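Local coordinates for protein ferredoxin CarAc (Pseudomonas resinovorans, PDB 7BUH) that carries electrons through its Rieske [2Fe-2S] cluster from the reductase CarAd to the terminal oxygenase CarAa of carbazole 1,9a-dioxygenase, at the Fe2/s2 (inorganic) cluster site. Coordinates in Å, arbitrary orientation; residue numbers count along the deposited sequence, not the author numbering.

The Fe2/s2 (inorganic) cluster site. Residues 46, 48-51, 65, 67-68, 70, 83-84. With FES (Fe2/s2 (inorganic) cluster), chain B.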
# COMPACT_ATOMS: atom_id res chain seq x y z
N CYS A 46 -4.58 -3.87 -7.30
CA CYS A 46 -5.36 -2.89 -8.06
C CYS A 46 -6.84 -3.29 -8.00
O CYS A 46 -7.17 -4.46 -8.33
CB CYS A 46 -4.89 -2.81 -9.51
SG CYS A 46 -5.70 -1.46 -10.38
N HIS A 48 -9.17 -2.45 -9.93
CA HIS A 48 -9.73 -2.56 -11.30
C HIS A 48 -9.61 -4.00 -11.82
O HIS A 48 -10.63 -4.62 -12.08
CB HIS A 48 -9.08 -1.53 -12.22
CG HIS A 48 -9.57 -1.66 -13.61
ND1 HIS A 48 -8.75 -2.14 -14.61
CD2 HIS A 48 -10.79 -1.42 -14.16
CE1 HIS A 48 -9.43 -2.14 -15.75
NE2 HIS A 48 -10.70 -1.74 -15.49
N GLY A 49 -8.40 -4.49 -12.07
CA GLY A 49 -8.20 -5.79 -12.73
C GLY A 49 -7.12 -6.65 -12.09
O GLY A 49 -6.50 -7.46 -12.84
N ILE A 50 -6.87 -6.49 -10.78
CA ILE A 50 -6.22 -7.51 -9.92
C ILE A 50 -4.70 -7.53 -10.09
O ILE A 50 -4.05 -8.49 -9.62
CB ILE A 50 -6.83 -8.89 -10.23
CG1 ILE A 50 -8.35 -8.90 -10.05
CG2 ILE A 50 -6.18 -9.98 -9.42
CD1 ILE A 50 -8.82 -8.49 -8.68
N ALA A 51 -4.12 -6.51 -10.69
CA ALA A 51 -2.66 -6.40 -10.85
C ALA A 51 -2.03 -6.13 -9.48
O ALA A 51 -2.73 -5.66 -8.56
CB ALA A 51 -2.31 -5.33 -11.83
N CYS A 65 -0.59 1.67 -12.15
CA CYS A 65 -0.82 0.22 -12.25
C CYS A 65 -0.13 -0.33 -13.50
O CYS A 65 -0.28 0.24 -14.58
CB CYS A 65 -2.32 -0.06 -12.37
SG CYS A 65 -2.63 -1.83 -12.55
N PHE A 67 -0.87 -3.00 -15.30
CA PHE A 67 -1.70 -3.80 -16.22
C PHE A 67 -2.39 -2.87 -17.23
O PHE A 67 -2.12 -3.07 -18.47
CB PHE A 67 -2.62 -4.75 -15.44
CG PHE A 67 -2.98 -5.96 -16.25
CD1 PHE A 67 -1.99 -6.81 -16.73
CD2 PHE A 67 -4.30 -6.22 -16.59
CE1 PHE A 67 -2.32 -7.91 -17.51
CE2 PHE A 67 -4.63 -7.31 -17.38
CZ PHE A 67 -3.64 -8.16 -17.83
N HIS A 68 -3.18 -1.90 -16.77
CA HIS A 68 -3.96 -1.00 -17.66
C HIS A 68 -3.61 0.48 -17.48
O HIS A 68 -4.31 1.30 -18.07
CB HIS A 68 -5.48 -1.11 -17.47
CG HIS A 68 -5.98 -2.50 -17.57
ND1 HIS A 68 -6.53 -3.16 -16.49
CD2 HIS A 68 -5.99 -3.38 -18.61
CE1 HIS A 68 -6.87 -4.38 -16.86
NE2 HIS A 68 -6.55 -4.54 -18.16
N GLY A 70 -4.19 2.44 -15.08
CA GLY A 70 -4.93 3.15 -14.03
C GLY A 70 -3.94 3.65 -12.98
O GLY A 70 -2.74 3.31 -13.06
N PRO A 83 -8.43 3.31 -15.82
CA PRO A 83 -9.84 2.96 -15.55
C PRO A 83 -10.24 2.70 -14.09
O PRO A 83 -11.32 2.19 -13.85
CB PRO A 83 -9.95 1.67 -16.37
CG PRO A 83 -8.61 1.02 -16.21
CD PRO A 83 -7.61 2.16 -16.23
N CYS A 84 -9.40 3.10 -13.15
CA CYS A 84 -9.64 2.87 -11.70
C CYS A 84 -10.73 3.80 -11.17
O CYS A 84 -10.71 5.00 -11.49
CB CYS A 84 -8.35 3.09 -10.92
SG CYS A 84 -7.13 1.85 -11.39
FE1 FES B . -6.63 -2.38 -14.51
FE2 FES B . -4.94 -1.86 -12.50
S1 FES B . -5.62 -3.87 -13.15
S2 FES B . -5.75 -0.42 -14.01
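Loops alone form the Rieske cluster pocket: Cys46 to Ala51 on one side, Cys65 to Gly70 on the other, with Ile50 at positive phi (79°) and Pro83, after a cis peptide bond, closing a third edge ahead of Cys84. One loop supplies Cys46 and His48 as C-X-H, the other Cys65 and His68 as C-X2-H, the paired Rieske motifs. Both thiolates swing anti to their backbone N, and Cys46 SG and Cys65 SG bind FES FE2 near-tetrahedrally, 110° apart. His48 ND1 and His68 ND1 hold FES FE1 at a tighter angle of 92°. They get there differently: His48 has CG anti to its backbone N, while His68 has CG beside the N and anti to the carbonyl carbon. His48 ND1 bonds FES FE1 at 2.1 Å, and Pro83 CG lies over one face of that ring, toward the rim, which would limit its swing. His68 ND1 also sits 2.1 Å from FES FE1; Phe67 CD2 covers one face of its imidazole near the rim, and FES S2 lies at the ring's edge in plane. A hydrogen bond from Phe67 N to Cys65 SG, 3.5 Å and fairly straight, would tend to stabilise the thiolate's negative charge and so favour the reduced cluster. The protein hides the whole cluster surface. Cys84 binds neither iron; its SG, beside its own backbone N, packs 3.7 Å from the bridging sulfide FES S2.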